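Local coordinates for Bd3460 (Bdellovibrio bacteriovorus, PDB 5CEC), which probably protects the predator from its own cell-wall endopeptidase Bd3459 during prey invasion, binding that enzyme as an ankyrin-repeat immunity protein, at residues G131-M136 with I157-T162; L163-L168 with L192-G197. All coordinates share one frame; numbering follows the deposited sequence.

Overall arrangement
Two successive steps of one ankyrin stack are described, contact 1 (131-136 with 157-162) closing along the chain before contact 2 (163-168 with 192-197) opens. Their centres lie about 10 Å apart, contact 1 about 10 Å and contact 2 about 19 Å from the chain centre, on the same side of it. Each joins the run into a helix, 134-141 or 167-174, to the loop that follows the next helix, 143-152 or 177-185. The steps interlock: K195 NZ probably hydrogen-bonds to T162 O at 2.8 Å, and M136 packs on E165 and A167. An asparagine-carboxylate hydrogen bond recurs in both, so neighbouring loops are tied in series along the repeat array.

Contact 1 of 2, residues G131-M136 with I157-T162; sequences GDTLFM and INKANT
This is a largely buried contact of the ankyrin fold, between the N-terminal turn of helix 134-141, with the residues leading into it, and the loop from helix 143-152 to helix 167-174. Its polar centre is N161, whose ND2 donates to D132 OD1 at 3.0 Å in a fairly straight bond, 161° at the hydrogen. The two side chains run side by side with carboxylate and amide nearly coplanar, and the oxygen is met almost along its C-O axis. N161 CG sits in the crowded position between backbone N and carbonyl carbon (chi1 74°), which brings the amide beside D132; the backbone places N161 CB 3.2 Å from G131 O. Both flat groups are gripped at their other ends, D132 OD2 by a salt bridge to R137 and N161 OD1 by the backbone N of E165. M136 crosses N161 at about a right angle, its methyl CE packing 3.7 Å from N161 ND2. At the far end F135 and I157 run alongside each other, with CD1 of I157 meeting F135 CE2 at 3.7 Å; I149 and L150 of helix 143-152 also pack on this ring. G131 has positive phi, and its CA lies 3.7 Å from T162 OG1. T133 caps helix 134-141, its OG1 accepting from M136 N at 3.0 Å. The same hydroxyl donates to a water 2.7 Å away, which in turn donates to K159 O.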
ATOM      1  N   GLY B 131      19.724  11.633  14.976  1.00 16.31           N
ATOM      2  CA  GLY B 131      20.828  11.451  14.031  1.00 16.62           C
ATOM      3  C   GLY B 131      21.147   9.978  13.803  1.00 16.40           C
ATOM      4  O   GLY B 131      22.308   9.574  13.722  1.00 16.69           O
ATOM      5  N   ASP B 132      20.114   9.156  13.703  1.00 15.85           N
ATOM      6  CA  ASP B 132      20.282   7.739  13.422  1.00 14.93           C
ATOM      7  C   ASP B 132      21.088   7.553  12.132  1.00 14.15           C
ATOM      8  O   ASP B 132      20.912   8.292  11.147  1.00 15.39           O
ATOM      9  CB  ASP B 132      18.945   7.047  13.235  1.00 15.12           C
ATOM     10  CG  ASP B 132      18.223   6.719  14.527  1.00 15.14           C
ATOM     11  OD1 ASP B 132      18.812   6.840  15.618  1.00 17.00           O
ATOM     12  OD2 ASP B 132      17.058   6.271  14.380  1.00 16.79           O
ATOM     13  N   THR B 133      21.990   6.584  12.181  1.00 14.25           N
ATOM     14  CA  THR B 133      22.667   6.175  10.961  1.00 14.31           C
ATOM     15  C   THR B 133      21.706   5.446  10.036  1.00 13.46           C
ATOM     16  O   THR B 133      20.716   4.859  10.482  1.00 14.27           O
ATOM     17  CB  THR B 133      23.878   5.274  11.215  1.00 14.68           C
ATOM     18  OG1 THR B 133      23.419   4.048  11.796  1.00 14.91           O
ATOM     19  CG2 THR B 133      24.885   5.953  12.127  1.00 15.79           C
ATOM     20  N   LEU B 134      22.003   5.470   8.751  1.00 13.76           N
ATOM     21  CA  LEU B 134      21.270   4.643   7.776  1.00 13.71           C
ATOM     22  C   LEU B 134      21.235   3.174   8.220  1.00 13.77           C
ATOM     23  O   LEU B 134      20.193   2.501   8.129  1.00 13.80           O
ATOM     24  CB  LEU B 134      21.904   4.738   6.395  1.00 13.38           C
ATOM     25  CG  LEU B 134      21.102   4.139   5.253  1.00 14.12           C
ATOM     26  CD1 LEU B 134      19.973   5.099   4.868  1.00 14.90           C
ATOM     27  CD2 LEU B 134      21.986   3.869   4.053  1.00 14.63           C
ATOM     28  N   PHE B 135      22.387   2.681   8.668  1.00 13.70           N
ATOM     29  CA  PHE B 135      22.469   1.294   9.135  1.00 14.21           C
ATOM     30  C   PHE B 135      21.463   1.018  10.239  1.00 14.22           C
ATOM     31  O   PHE B 135      20.779  -0.007  10.207  1.00 14.45           O
ATOM     32  CB  PHE B 135      23.876   0.914   9.637  1.00 14.44           C
ATOM     33  CG  PHE B 135      23.892  -0.467  10.199  1.00 14.74           C
ATOM     34  CD1 PHE B 135      23.776  -1.559   9.370  1.00 14.83           C
ATOM     35  CD2 PHE B 135      23.931  -0.663  11.572  1.00 14.65           C
ATOM     36  CE1 PHE B 135      23.681  -2.842   9.895  1.00 15.75           C
ATOM     37  CE2 PHE B 135      23.811  -1.917  12.111  1.00 15.01           C
ATOM     38  CZ  PHE B 135      23.704  -3.019  11.271  1.00 16.89           C
ATOM     39  N   MET B 136      21.389   1.908  11.225  1.00 13.80           N
ATOM     40  CA  MET B 136      20.440   1.712  12.317  1.00 14.00           C
ATOM     41  C   MET B 136      19.008   1.583  11.850  1.00 13.77           C
ATOM     42  O   MET B 136      18.267   0.736  12.318  1.00 14.13           O
ATOM     43  CB  MET B 136      20.542   2.855  13.338  1.00 15.36           C
ATOM     44  CG  MET B 136      21.774   2.766  14.165  1.00 16.14           C
ATOM     45  SD  MET B 136      22.064   4.236  15.164  1.00 17.78           S
ATOM     46  CE  MET B 136      20.774   4.096  16.390  1.00 17.82           C
ATOM     47  N   ILE B 157      28.414  -1.127  12.049  1.00 15.89           N
ATOM     48  CA  ILE B 157      27.750  -1.867  13.118  1.00 16.37           C
ATOM     49  C   ILE B 157      27.795  -1.147  14.450  1.00 16.42           C
ATOM     50  O   ILE B 157      26.798  -1.197  15.206  1.00 16.03           O
ATOM     51  CB  ILE B 157      28.285  -3.320  13.195  1.00 16.51           C
ATOM     52  CG1 ILE B 157      27.504  -4.162  14.200  1.00 16.08           C
ATOM     53  CG2 ILE B 157      29.764  -3.369  13.548  1.00 17.67           C
ATOM     54  CD1 ILE B 157      26.046  -4.337  13.889  1.00 16.29           C
ATOM     55  N   ASN B 158      28.906  -0.478  14.744  1.00 16.42           N
ATOM     56  CA  ASN B 158      29.077   0.220  16.015  1.00 16.97           C
ATOM     57  C   ASN B 158      29.172   1.736  15.916  1.00 16.63           C
ATOM     58  O   ASN B 158      29.553   2.388  16.885  1.00 18.27           O
ATOM     59  CB  ASN B 158      30.268  -0.341  16.790  1.00 17.32           C
ATOM     60  CG  ASN B 158      30.029  -1.755  17.232  1.00 17.43           C
ATOM     61  OD1 ASN B 158      29.015  -2.036  17.875  1.00 19.06           O
ATOM     62  ND2 ASN B 158      30.942  -2.646  16.892  1.00 19.23           N
ATOM     63  N   LYS B 159      28.750   2.298  14.791  1.00 16.81           N
ATOM     64  CA  LYS B 159      28.737   3.749  14.652  1.00 15.93           C
ATOM     65  C   LYS B 159      27.541   4.317  15.382  1.00 16.00           C
ATOM     66  O   LYS B 159      26.403   3.998  15.072  1.00 16.60           O
ATOM     67  CB  LYS B 159      28.748   4.196  13.187  1.00 16.44           C
ATOM     68  CG  LYS B 159      28.738   5.707  13.057  1.00 16.72           C
ATOM     69  CD  LYS B 159      28.933   6.226  11.643  1.00 18.92           C
ATOM     70  CE  LYS B 159      28.730   7.727  11.557  1.00 21.65           C
ATOM     71  NZ  LYS B 159      29.390   8.327  10.373  1.00 25.49           N
ATOM     72  N   ALA B 160      27.811   5.189  16.335  1.00 16.70           N
ATOM     73  CA  ALA B 160      26.747   5.719  17.179  1.00 17.43           C
ATOM     74  C   ALA B 160      26.111   6.928  16.558  1.00 18.42           C
ATOM     75  O   ALA B 160      26.737   7.681  15.804  1.00 20.25           O
ATOM     76  CB  ALA B 160      27.260   6.050  18.572  1.00 19.95           C
ATOM     77  N   ASN B 161      24.837   7.114  16.916  1.00 17.54           N
ATOM     78  CA  ASN B 161      24.082   8.309  16.579  1.00 17.05           C
ATOM     79  C   ASN B 161      24.423   9.470  17.485  1.00 18.32           C
ATOM     80  O   ASN B 161      25.353   9.381  18.298  1.00 19.59           O
ATOM     81  CB  ASN B 161      22.571   8.013  16.519  1.00 16.44           C
ATOM     82  CG  ASN B 161      21.917   7.827  17.884  1.00 15.38           C
ATOM     83  OD1 ASN B 161      22.516   8.046  18.940  1.00 17.10           O
ATOM     84  ND2 ASN B 161      20.651   7.452  17.851  1.00 16.67           N
ATOM     85  N   THR B 162      23.704  10.580  17.314  1.00 19.61           N
ATOM     86  CA  THR B 162      24.009  11.783  18.051  1.00 21.99           C
ATOM     87  C   THR B 162      23.846  11.632  19.539  1.00 20.58           C
ATOM     88  O   THR B 162      24.492  12.343  20.300  1.00 23.63           O
ATOM     89  CB  THR B 162      23.128  12.934  17.560  1.00 25.10           C
ATOM     90  OG1 THR B 162      23.372  13.108  16.170  1.00 29.50           O
ATOM     91  CG2 THR B 162      23.364  14.234  18.346  1.00 28.88           C
TER
HETATM   92  O   HOH W   1      24.473  11.325  13.950  1.00 22.11           O
HETATM   93  O   HOH W   2      25.332   2.640  13.035  1.00 15.85           O

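Contact 2 of 2, residues L163-L168 with L192-G197; sequences LGETAL and LKNKKG
K195 N donates to L163 O at 3.0 Å, an almost straight bond (169° at the hydrogen) that reaches the carbonyl from above its plane. Beside it N194 ND2 donates to E165 OE2 at 2.9 Å, using the anti lone pair of the carboxylate. Here the side chains run alongside each other, amide and carboxylate only 8° from coplanar, and E165 CG rests on N194 CB. Next to the backbone bond N194 CA makes a CA-H...O contact with G164 O, and a water donates to both G164 O and K193 O, bridging the two segments. G164 has positive phi, and its CA comes within 4.1 Å of N194 CA. Further along, T166 CG2 meets L192 CD1 at 3.8 Å, just before helix 167-174. In the next shell, N194 opens a type I beta turn closed by G197 N to N194 O, while its OD1 accepts from Q198 N and weakly from K196 N. N194 CG takes the crowded position between backbone N and carbonyl carbon (chi1 69°), which directs the amide to E165. The glutamate's other oxygen, OE1, forms a salt bridge with R173 of helix 167-174. In this predicted repeat and the residues just after it, a carboxylate held by an arginine meets an amide held by Q198 N, past the turn; each group's rotation is probably restricted, and the arginine's charge would probably keep E165 ionised.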
ATOM      1  N   LEU B 163      22.971  10.711  19.940  1.00 19.07           N
ATOM      2  CA  LEU B 163      22.704  10.405  21.340  1.00 19.00           C
ATOM      3  C   LEU B 163      23.612   9.310  21.917  1.00 19.19           C
ATOM      4  O   LEU B 163      23.445   8.898  23.048  1.00 18.93           O
ATOM      5  CB  LEU B 163      21.227  10.038  21.499  1.00 20.50           C
ATOM      6  CG  LEU B 163      20.229  11.065  20.929  1.00 23.62           C
ATOM      7  CD1 LEU B 163      18.791  10.620  21.165  1.00 24.56           C
ATOM      8  CD2 LEU B 163      20.481  12.443  21.520  1.00 28.92           C
ATOM      9  N   GLY B 164      24.577   8.856  21.140  1.00 17.90           N
ATOM     10  CA  GLY B 164      25.502   7.832  21.558  1.00 17.48           C
ATOM     11  C   GLY B 164      25.000   6.419  21.445  1.00 16.99           C
ATOM     12  O   GLY B 164      25.559   5.546  22.095  1.00 17.42           O
ATOM     13  N   GLU B 165      23.948   6.203  20.650  1.00 15.57           N
ATOM     14  CA  GLU B 165      23.339   4.882  20.548  1.00 15.93           C
ATOM     15  C   GLU B 165      23.625   4.258  19.200  1.00 15.73           C
ATOM     16  O   GLU B 165      23.631   4.937  18.172  1.00 16.02           O
ATOM     17  CB  GLU B 165      21.817   5.002  20.760  1.00 15.55           C
ATOM     18  CG  GLU B 165      21.495   5.396  22.187  1.00 17.45           C
ATOM     19  CD  GLU B 165      20.026   5.299  22.563  1.00 16.31           C
ATOM     20  OE1 GLU B 165      19.172   5.070  21.670  1.00 16.72           O
ATOM     21  OE2 GLU B 165      19.726   5.477  23.758  1.00 18.57           O
ATOM     22  N   THR B 166      23.855   2.948  19.219  1.00 16.17           N
ATOM     23  CA  THR B 166      23.966   2.110  18.039  1.00 15.16           C
ATOM     24  C   THR B 166      22.677   1.327  17.832  1.00 14.95           C
ATOM     25  O   THR B 166      21.715   1.412  18.614  1.00 15.85           O
ATOM     26  CB  THR B 166      25.134   1.145  18.228  1.00 16.11           C
ATOM     27  OG1 THR B 166      24.849   0.352  19.380  1.00 16.80           O
ATOM     28  CG2 THR B 166      26.433   1.901  18.429  1.00 18.00           C
ATOM     29  N   ALA B 167      22.646   0.561  16.754  1.00 14.25           N
ATOM     30  CA  ALA B 167      21.487  -0.298  16.438  1.00 14.54           C
ATOM     31  C   ALA B 167      21.102  -1.221  17.564  1.00 14.36           C
ATOM     32  O   ALA B 167      19.922  -1.499  17.757  1.00 14.87           O
ATOM     33  CB  ALA B 167      21.753  -1.097  15.181  1.00 15.45           C
ATOM     34  N   LEU B 168      22.098  -1.695  18.318  1.00 13.60           N
ATOM     35  CA  LEU B 168      21.806  -2.556  19.467  1.00 14.76           C
ATOM     36  C   LEU B 168      20.824  -1.910  20.433  1.00 14.15           C
ATOM     37  O   LEU B 168      19.991  -2.600  21.009  1.00 14.52           O
ATOM     38  CB  LEU B 168      23.104  -2.953  20.176  1.00 15.36           C
ATOM     39  CG  LEU B 168      22.950  -4.085  21.196  1.00 17.58           C
ATOM     40  CD1 LEU B 168      22.681  -5.418  20.507  1.00 19.51           C
ATOM     41  CD2 LEU B 168      24.214  -4.230  22.011  1.00 18.40           C
ATOM     42  N   LEU B 192      28.981  -0.696  25.064  1.00 18.74           N
ATOM     43  CA  LEU B 192      28.880   0.739  24.802  1.00 19.01           C
ATOM     44  C   LEU B 192      27.854   1.377  25.719  1.00 19.81           C
ATOM     45  O   LEU B 192      26.845   0.765  26.070  1.00 21.83           O
ATOM     46  CB  LEU B 192      28.505   1.004  23.345  1.00 19.33           C
ATOM     47  CG  LEU B 192      29.515   0.475  22.322  1.00 21.66           C
ATOM     48  CD1 LEU B 192      29.018   0.656  20.902  1.00 23.91           C
ATOM     49  CD2 LEU B 192      30.840   1.208  22.485  1.00 22.87           C
ATOM     50  N   LYS B 193      28.104   2.624  26.066  1.00 20.11           N
ATOM     51  CA  LYS B 193      27.140   3.426  26.788  1.00 20.23           C
ATOM     52  C   LYS B 193      26.768   4.644  25.952  1.00 18.62           C
ATOM     53  O   LYS B 193      27.616   5.227  25.275  1.00 20.11           O
ATOM     54  CB  LYS B 193      27.758   3.876  28.103  1.00 22.38           C
ATOM     55  CG  LYS B 193      27.899   2.750  29.114  1.00 26.46           C
ATOM     56  CD  LYS B 193      28.496   3.224  30.418  1.00 29.67           C
ATOM     57  CE  LYS B 193      28.435   2.100  31.439  1.00 34.35           C
ATOM     58  NZ  LYS B 193      29.008   2.509  32.743  1.00 39.99           N
ATOM     59  N   ASN B 194      25.492   5.025  26.001  1.00 18.04           N
ATOM     60  CA  ASN B 194      25.024   6.227  25.343  1.00 18.00           C
ATOM     61  C   ASN B 194      25.396   7.462  26.149  1.00 19.18           C
ATOM     62  O   ASN B 194      26.075   7.375  27.180  1.00 20.36           O
ATOM     63  CB  ASN B 194      23.515   6.135  25.029  1.00 17.00           C
ATOM     64  CG  ASN B 194      22.641   6.182  26.264  1.00 17.85           C
ATOM     65  OD1 ASN B 194      23.091   6.533  27.350  1.00 19.40           O
ATOM     66  ND2 ASN B 194      21.375   5.826  26.091  1.00 18.69           N
ATOM     67  N   LYS B 195      24.966   8.624  25.655  1.00 19.22           N
ATOM     68  CA  LYS B 195      25.343   9.885  26.284  1.00 20.12           C
ATOM     69  C   LYS B 195      24.665  10.129  27.654  1.00 23.59           C
ATOM     70  O   LYS B 195      25.109  11.008  28.414  1.00 29.06           O
ATOM     71  CB  LYS B 195      25.160  11.062  25.310  1.00 20.96           C
ATOM     72  CG  LYS B 195      26.255  11.105  24.253  1.00 24.81           C
ATOM     73  CD  LYS B 195      26.048  12.110  23.140  1.00 28.24           C
ATOM     74  CE  LYS B 195      27.217  12.041  22.156  1.00 27.56           C
ATOM     75  NZ  LYS B 195      27.052  13.034  21.036  1.00 29.63           N
ATOM     76  N   LYS B 196      23.637   9.332  27.974  1.00 22.18           N
ATOM     77  CA  LYS B 196      23.023   9.279  29.305  1.00 23.57           C
ATOM     78  C   LYS B 196      23.713   8.281  30.240  1.00 23.87           C
ATOM     79  O   LYS B 196      23.318   8.150  31.390  1.00 30.14           O
ATOM     80  CB  LYS B 196      21.532   8.940  29.230  1.00 25.78           C
ATOM     81  CG  LYS B 196      20.633   9.977  28.563  1.00 28.54           C
ATOM     82  CD  LYS B 196      19.223   9.425  28.634  1.00 34.77           C
ATOM     83  CE  LYS B 196      18.205  10.242  27.882  1.00 42.10           C
ATOM     84  NZ  LYS B 196      16.915   9.491  27.898  1.00 43.96           N
ATOM     85  N   GLY B 197      24.738   7.585  29.752  1.00 22.52           N
ATOM     86  CA  GLY B 197      25.428   6.560  30.526  1.00 23.08           C
ATOM     87  C   GLY B 197      24.756   5.201  30.568  1.00 22.33           C
ATOM     88  O   GLY B 197      25.107   4.358  31.391  1.00 26.40           O
TER
HETATM   89  O   HOH W   3      21.686   9.293  25.166  1.00 22.18           O
HETATM   90  O   HOH W   4      28.093   4.559  22.499  1.00 29.16           O